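Local coordinates for beta-L-arabinobiosidase (Bacteroides thetaiotaomicron, PDB 5MQR), which probably hydrolyses beta-L-arabinofuranosidic and perhaps sialidase-type linkages during the breakdown of plant pectin by a gut bacterium, at residues M962-F976 with E1041-W1053. Numbering follows the deposited sequence.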
loop_
_atom_site.group_PDB
_atom_site.type_symbol
_atom_site.label_atom_id
_atom_site.label_comp_id
_atom_site.label_asym_id
_atom_site.label_seq_id
_atom_site.Cartn_x
_atom_site.Cartn_y
_atom_site.Cartn_z
HETATM N N MSE A 962 19.837 -14.345 17.428
HETATM C CA MSE A 962 19.721 -14.391 15.966
HETATM C C MSE A 962 19.984 -13.061 15.300
HETATM O O MSE A 962 20.511 -13.014 14.178
HETATM C CB MSE A 962 18.361 -14.929 15.581
HETATM C CG MSE A 962 18.323 -16.421 15.892
HETATM SE SE MSE A 962 16.521 -17.139 15.562
HETATM C CE MSE A 962 16.676 -17.204 13.606
ATOM N N ASN A 963 19.634 -11.971 15.970
ATOM C CA ASN A 963 19.911 -10.640 15.444
ATOM C C ASN A 963 21.345 -10.159 15.652
ATOM O O ASN A 963 21.878 -9.510 14.768
ATOM C CB ASN A 963 18.972 -9.597 16.056
ATOM C CG ASN A 963 17.646 -9.548 15.368
ATOM O OD1 ASN A 963 17.484 -8.792 14.411
ATOM N ND2 ASN A 963 16.687 -10.360 15.831
ATOM N N ASN A 964 21.950 -10.445 16.810
ATOM C CA ASN A 964 23.168 -9.743 17.222
ATOM C C ASN A 964 24.428 -10.599 17.176
ATOM O O ASN A 964 25.501 -10.072 17.354
ATOM C CB ASN A 964 22.987 -9.139 18.627
ATOM C CG ASN A 964 21.817 -8.187 18.708
ATOM O OD1 ASN A 964 21.473 -7.526 17.735
ATOM N ND2 ASN A 964 21.189 -8.117 19.865
ATOM N N TYR A 965 24.307 -11.900 16.914
ATOM C CA TYR A 965 25.444 -12.820 16.992
ATOM C C TYR A 965 25.632 -13.511 15.629
ATOM O O TYR A 965 24.648 -13.855 14.985
ATOM C CB TYR A 965 25.228 -13.864 18.097
ATOM C CG TYR A 965 25.276 -13.308 19.514
ATOM C CD1 TYR A 965 24.260 -12.481 20.008
ATOM C CD2 TYR A 965 26.333 -13.631 20.375
ATOM C CE1 TYR A 965 24.310 -11.976 21.305
ATOM C CE2 TYR A 965 26.389 -13.133 21.659
ATOM C CZ TYR A 965 25.377 -12.305 22.120
ATOM O OH TYR A 965 25.442 -11.814 23.395
ATOM N N PRO A 966 26.893 -13.690 15.183
ATOM C CA PRO A 966 27.143 -14.449 13.959
ATOM C C PRO A 966 26.999 -15.927 14.298
ATOM O O PRO A 966 27.756 -16.477 15.076
ATOM C CB PRO A 966 28.587 -14.087 13.599
ATOM C CG PRO A 966 29.238 -13.805 14.925
ATOM C CD PRO A 966 28.149 -13.344 15.876
ATOM N N GLN A 967 26.034 -16.564 13.692
ATOM C CA GLN A 967 25.368 -17.665 14.314
ATOM C C GLN A 967 24.883 -18.578 13.219
ATOM O O GLN A 967 24.257 -18.117 12.293
ATOM C CB GLN A 967 24.222 -17.010 15.063
ATOM C CG GLN A 967 23.255 -17.889 15.757
ATOM C CD GLN A 967 22.261 -18.546 14.855
ATOM O OE1 GLN A 967 22.136 -19.750 14.905
ATOM N NE2 GLN A 967 21.546 -17.780 14.046
ATOM N N THR A 968 25.178 -19.865 13.312
ATOM C CA THR A 968 24.802 -20.823 12.255
ATOM C C THR A 968 23.933 -21.982 12.775
ATOM O O THR A 968 23.667 -22.926 12.034
ATOM C CB THR A 968 26.063 -21.411 11.575
ATOM O OG1 THR A 968 26.902 -21.974 12.585
ATOM C CG2 THR A 968 26.849 -20.318 10.812
ATOM N N VAL A 969 23.469 -21.901 14.015
ATOM C CA VAL A 969 22.723 -22.994 14.630
ATOM C C VAL A 969 21.198 -22.938 14.355
ATOM O O VAL A 969 20.572 -23.961 14.120
ATOM C CB VAL A 969 23.062 -23.060 16.137
ATOM C CG1 VAL A 969 22.086 -23.928 16.917
ATOM C CG2 VAL A 969 24.476 -23.603 16.312
ATOM N N LEU A 970 20.619 -21.751 14.360
ATOM C CA LEU A 970 19.185 -21.562 14.302
ATOM C C LEU A 970 18.759 -20.827 13.025
ATOM O O LEU A 970 19.316 -19.784 12.700
ATOM C CB LEU A 970 18.747 -20.736 15.504
ATOM C CG LEU A 970 18.961 -21.353 16.880
ATOM C CD1 LEU A 970 18.563 -20.348 17.947
ATOM C CD2 LEU A 970 18.148 -22.634 17.009
ATOM N N SER A 971 17.770 -21.381 12.328
ATOM C CA SER A 971 17.157 -20.724 11.191
ATOM C C SER A 971 15.896 -19.967 11.629
ATOM O O SER A 971 15.385 -20.135 12.726
ATOM C CB SER A 971 16.791 -21.760 10.118
ATOM O OG SER A 971 15.885 -22.704 10.638
ATOM N N ASP A 972 15.395 -19.140 10.728
ATOM C CA ASP A 972 14.094 -18.504 10.898
ATOM C C ASP A 972 12.962 -19.521 11.175
ATOM O O ASP A 972 12.104 -19.262 12.027
ATOM C CB ASP A 972 13.752 -17.617 9.682
ATOM C CG ASP A 972 14.654 -16.384 9.570
ATOM O OD1 ASP A 972 15.484 -16.165 10.474
ATOM O OD2 ASP A 972 14.540 -15.640 8.559
ATOM N N SER A 973 12.985 -20.663 10.485
ATOM C CA SER A 973 11.964 -21.698 10.661
ATOM C C SER A 973 11.861 -22.147 12.080
ATOM O O SER A 973 10.764 -22.417 12.560
ATOM C CB SER A 973 12.248 -22.934 9.803
ATOM O OG SER A 973 12.044 -22.570 8.471
ATOM N N VAL A 974 13.007 -22.266 12.734
ATOM C CA VAL A 974 13.024 -22.665 14.106
ATOM C C VAL A 974 12.362 -21.625 15.016
ATOM O O VAL A 974 11.571 -21.991 15.885
ATOM C CB VAL A 974 14.454 -23.003 14.598
ATOM C CG1 VAL A 974 14.466 -23.271 16.103
ATOM C CG2 VAL A 974 14.968 -24.230 13.855
ATOM N N TYR A 975 12.719 -20.360 14.840
ATOM C CA TYR A 975 12.127 -19.303 15.653
ATOM C C TYR A 975 10.610 -19.223 15.373
ATOM O O TYR A 975 9.799 -19.143 16.308
ATOM C CB TYR A 975 12.804 -17.931 15.418
ATOM C CG TYR A 975 12.079 -16.803 16.098
ATOM C CD1 TYR A 975 12.365 -16.440 17.414
ATOM C CD2 TYR A 975 11.084 -16.112 15.441
ATOM C CE1 TYR A 975 11.661 -15.410 18.055
ATOM C CE2 TYR A 975 10.385 -15.087 16.052
ATOM C CZ TYR A 975 10.669 -14.735 17.356
ATOM O OH TYR A 975 9.951 -13.707 17.934
ATOM N N PHE A 976 10.247 -19.237 14.097
ATOM C CA PHE A 976 8.845 -19.154 13.698
ATOM C C PHE A 976 8.045 -20.282 14.305
ATOM O O PHE A 976 6.953 -20.058 14.821
ATOM C CB PHE A 976 8.669 -19.210 12.171
ATOM C CG PHE A 976 7.249 -18.999 11.723
ATOM C CD1 PHE A 976 6.376 -20.080 11.585
ATOM C CD2 PHE A 976 6.774 -17.724 11.484
ATOM C CE1 PHE A 976 5.057 -19.889 11.209
ATOM C CE2 PHE A 976 5.461 -17.522 11.066
ATOM C CZ PHE A 976 4.593 -18.603 10.942
ATOM N N GLU A 1041 15.747 -0.124 12.316
ATOM C CA GLU A 1041 16.363 -1.416 11.995
ATOM C C GLU A 1041 15.280 -2.473 12.111
ATOM O O GLU A 1041 14.700 -2.635 13.175
ATOM C CB GLU A 1041 17.510 -1.715 12.973
ATOM C CG GLU A 1041 18.188 -3.089 12.821
ATOM C CD GLU A 1041 19.146 -3.448 13.977
ATOM O OE1 GLU A 1041 19.368 -2.626 14.885
ATOM O OE2 GLU A 1041 19.690 -4.576 13.996
ATOM N N ILE A 1042 14.992 -3.157 11.014
ATOM C CA ILE A 1042 14.117 -4.314 11.049
ATOM C C ILE A 1042 14.819 -5.528 10.499
ATOM O O ILE A 1042 15.710 -5.420 9.665
ATOM C CB ILE A 1042 12.763 -4.114 10.329
ATOM C CG1 ILE A 1042 12.888 -4.224 8.805
ATOM C CG2 ILE A 1042 12.151 -2.792 10.742
ATOM C CD1 ILE A 1042 11.558 -4.097 8.075
ATOM N N ASN A 1043 14.387 -6.688 10.971
ATOM C CA ASN A 1043 14.944 -7.951 10.536
ATOM C C ASN A 1043 13.953 -9.039 10.894
ATOM O O ASN A 1043 14.088 -9.690 11.926
ATOM C CB ASN A 1043 16.299 -8.189 11.206
ATOM C CG ASN A 1043 16.965 -9.457 10.718
ATOM O OD1 ASN A 1043 16.872 -9.790 9.536
ATOM N ND2 ASN A 1043 17.580 -10.196 11.623
ATOM N N PRO A 1044 12.912 -9.208 10.069
ATOM C CA PRO A 1044 11.905 -10.225 10.365
ATOM C C PRO A 1044 12.474 -11.627 10.392
ATOM O O PRO A 1044 13.265 -11.977 9.543
ATOM C CB PRO A 1044 10.909 -10.098 9.221
ATOM C CG PRO A 1044 11.204 -8.804 8.572
ATOM C CD PRO A 1044 12.648 -8.531 8.794
ATOM N N LEU A 1045 12.064 -12.412 11.374
ATOM C CA LEU A 1045 12.467 -13.802 11.467
ATOM C C LEU A 1045 11.323 -14.694 10.997
ATOM O O LEU A 1045 10.895 -15.600 11.686
ATOM C CB LEU A 1045 12.876 -14.142 12.912
ATOM C CG LEU A 1045 13.903 -13.213 13.532
ATOM C CD1 LEU A 1045 14.039 -13.508 15.014
ATOM C CD2 LEU A 1045 15.226 -13.284 12.797
ATOM N N ILE A 1046 10.800 -14.400 9.830
ATOM C CA ILE A 1046 9.771 -15.199 9.204
ATOM C C ILE A 1046 10.515 -15.833 8.036
ATOM O O ILE A 1046 11.278 -15.151 7.372
ATOM C CB ILE A 1046 8.626 -14.295 8.758
ATOM C CG1 ILE A 1046 8.040 -13.633 9.987
ATOM C CG2 ILE A 1046 7.551 -15.083 8.024
ATOM C CD1 ILE A 1046 6.961 -12.616 9.692
ATOM N N PRO A 1047 10.359 -17.147 7.814
ATOM C CA PRO A 1047 11.014 -17.704 6.632
ATOM C C PRO A 1047 10.460 -17.167 5.324
ATOM O O PRO A 1047 9.313 -16.667 5.258
ATOM C CB PRO A 1047 10.755 -19.212 6.725
ATOM C CG PRO A 1047 9.826 -19.422 7.866
ATOM C CD PRO A 1047 9.802 -18.185 8.701
ATOM N N ALA A 1048 11.289 -17.278 4.296
ATOM C CA ALA A 1048 10.869 -16.995 2.938
ATOM C C ALA A 1048 9.729 -17.951 2.593
ATOM O O ALA A 1048 9.797 -19.155 2.903
ATOM C CB ALA A 1048 12.039 -17.165 1.953
ATOM N N ASP A 1049 8.675 -17.395 2.001
ATOM C CA ASP A 1049 7.495 -18.160 1.533
ATOM C C ASP A 1049 6.574 -18.678 2.626
ATOM O O ASP A 1049 5.730 -19.546 2.362
ATOM C CB ASP A 1049 7.884 -19.305 0.566
ATOM C CG ASP A 1049 8.621 -18.799 -0.640
ATOM O OD1 ASP A 1049 7.958 -18.128 -1.477
ATOM O OD2 ASP A 1049 9.853 -19.033 -0.734
ATOM N N LYS A 1050 6.711 -18.160 3.844
ATOM C CA LYS A 1050 5.771 -18.508 4.893
ATOM C C LYS A 1050 4.446 -17.780 4.637
ATOM O O LYS A 1050 3.411 -18.422 4.541
ATOM C CB LYS A 1050 6.339 -18.136 6.265
ATOM C CG LYS A 1050 5.425 -18.376 7.455
ATOM C CD LYS A 1050 4.874 -19.791 7.542
ATOM C CE LYS A 1050 5.948 -20.828 7.842
ATOM N NZ LYS A 1050 5.327 -22.183 8.016
ATOM N N TRP A 1051 4.518 -16.448 4.523
ATOM C CA TRP A 1051 3.373 -15.565 4.342
ATOM C C TRP A 1051 3.511 -14.645 3.100
ATOM O O TRP A 1051 4.501 -13.921 2.956
ATOM C CB TRP A 1051 3.193 -14.675 5.587
ATOM C CG TRP A 1051 2.794 -15.401 6.829
ATOM C CD1 TRP A 1051 2.226 -16.656 6.925
ATOM C CD2 TRP A 1051 2.873 -14.901 8.167
ATOM N NE1 TRP A 1051 2.010 -16.971 8.237
ATOM C CE2 TRP A 1051 2.390 -15.913 9.019
ATOM C CE3 TRP A 1051 3.329 -13.702 8.730
ATOM C CZ2 TRP A 1051 2.338 -15.758 10.406
ATOM C CZ3 TRP A 1051 3.292 -13.556 10.105
ATOM C CH2 TRP A 1051 2.783 -14.578 10.927
ATOM N N ASP A 1052 2.491 -14.625 2.245
ATOM C CA ASP A 1052 2.496 -13.747 1.077
ATOM C C ASP A 1052 2.446 -12.278 1.454
ATOM O O ASP A 1052 2.879 -11.436 0.675
ATOM C CB ASP A 1052 1.315 -14.037 0.159
ATOM C CG ASP A 1052 1.442 -15.351 -0.558
ATOM O OD1 ASP A 1052 2.533 -15.980 -0.557
ATOM O OD2 ASP A 1052 0.426 -15.746 -1.150
ATOM N N TRP A 1053 1.931 -11.970 2.639
ATOM C CA TRP A 1053 1.864 -10.588 3.085
ATOM C C TRP A 1053 1.731 -10.528 4.566
ATOM O O TRP A 1053 1.270 -11.483 5.177
ATOM C CB TRP A 1053 0.654 -9.876 2.451
ATOM C CG TRP A 1053 -0.620 -10.663 2.496
ATOM C CD1 TRP A 1053 -1.105 -11.526 1.527
ATOM C CD2 TRP A 1053 -1.566 -10.691 3.559
ATOM N NE1 TRP A 1053 -2.299 -12.081 1.942
ATOM C CE2 TRP A 1053 -2.605 -11.581 3.181
ATOM C CE3 TRP A 1053 -1.636 -10.063 4.812
ATOM C CZ2 TRP A 1053 -3.712 -11.838 4.007
ATOM C CZ3 TRP A 1053 -2.743 -10.313 5.633
ATOM C CH2 TRP A 1053 -3.763 -11.201 5.228
HETATM O O HOH W 1 18.866 -12.985 11.489
HETATM O O HOH W 2 14.002 -9.986 14.617
HETATM O O HOH W 3 19.069 -6.881 13.016
#
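Asp972 and Leu1045 bring the backbones closest, CA to CA 5.0 Å, where the first turn of helix 972-985 meets the loop that leaves strand 1040-1042; near the end of helix 948-964, Asn963 CA lies 7.5 Å from Asn1043 CA. Leu1045 is wedged between the two helices: its CD1 sits 3.9 Å above the centre of the Tyr975 ring, and its CD2 reaches Asp972 OD1 and lies loosely against selenomethionine Met962 CE. With CG anti to the backbone N (chi1 -175°), Phe976 carries its ring past Pro1047 CD toward the type II turn 1047-1050. The bent chain of Lys1050 lays CG over one ring face, 3.6 Å from Phe976 CZ, while Phe976 CE2 stands over the Trp1051 face in an offset edge-to-face stack, planes at 78°. Replacing Phe976 by an alanine would probably strip the Lys1050 methylenes of their ring and open a gap beside Trp1051, which Phe668 also contacts. Asn1043 ND2 donates a nearly straight bond to Asn963 OD1 (3.1 Å), arriving above the carbonyl plane; one water joins that oxygen to Glu1041 OE2, another Met962 O to Asn1043 ND2, and Asn963 ND2 bonds Ala959 O. A largely apolar seam, bordered by the Asp972 carboxylate and a hydrated amide pair, thus joins the helical MGH1-like glycoside hydrolase domain to the family 65-type C-terminal domain.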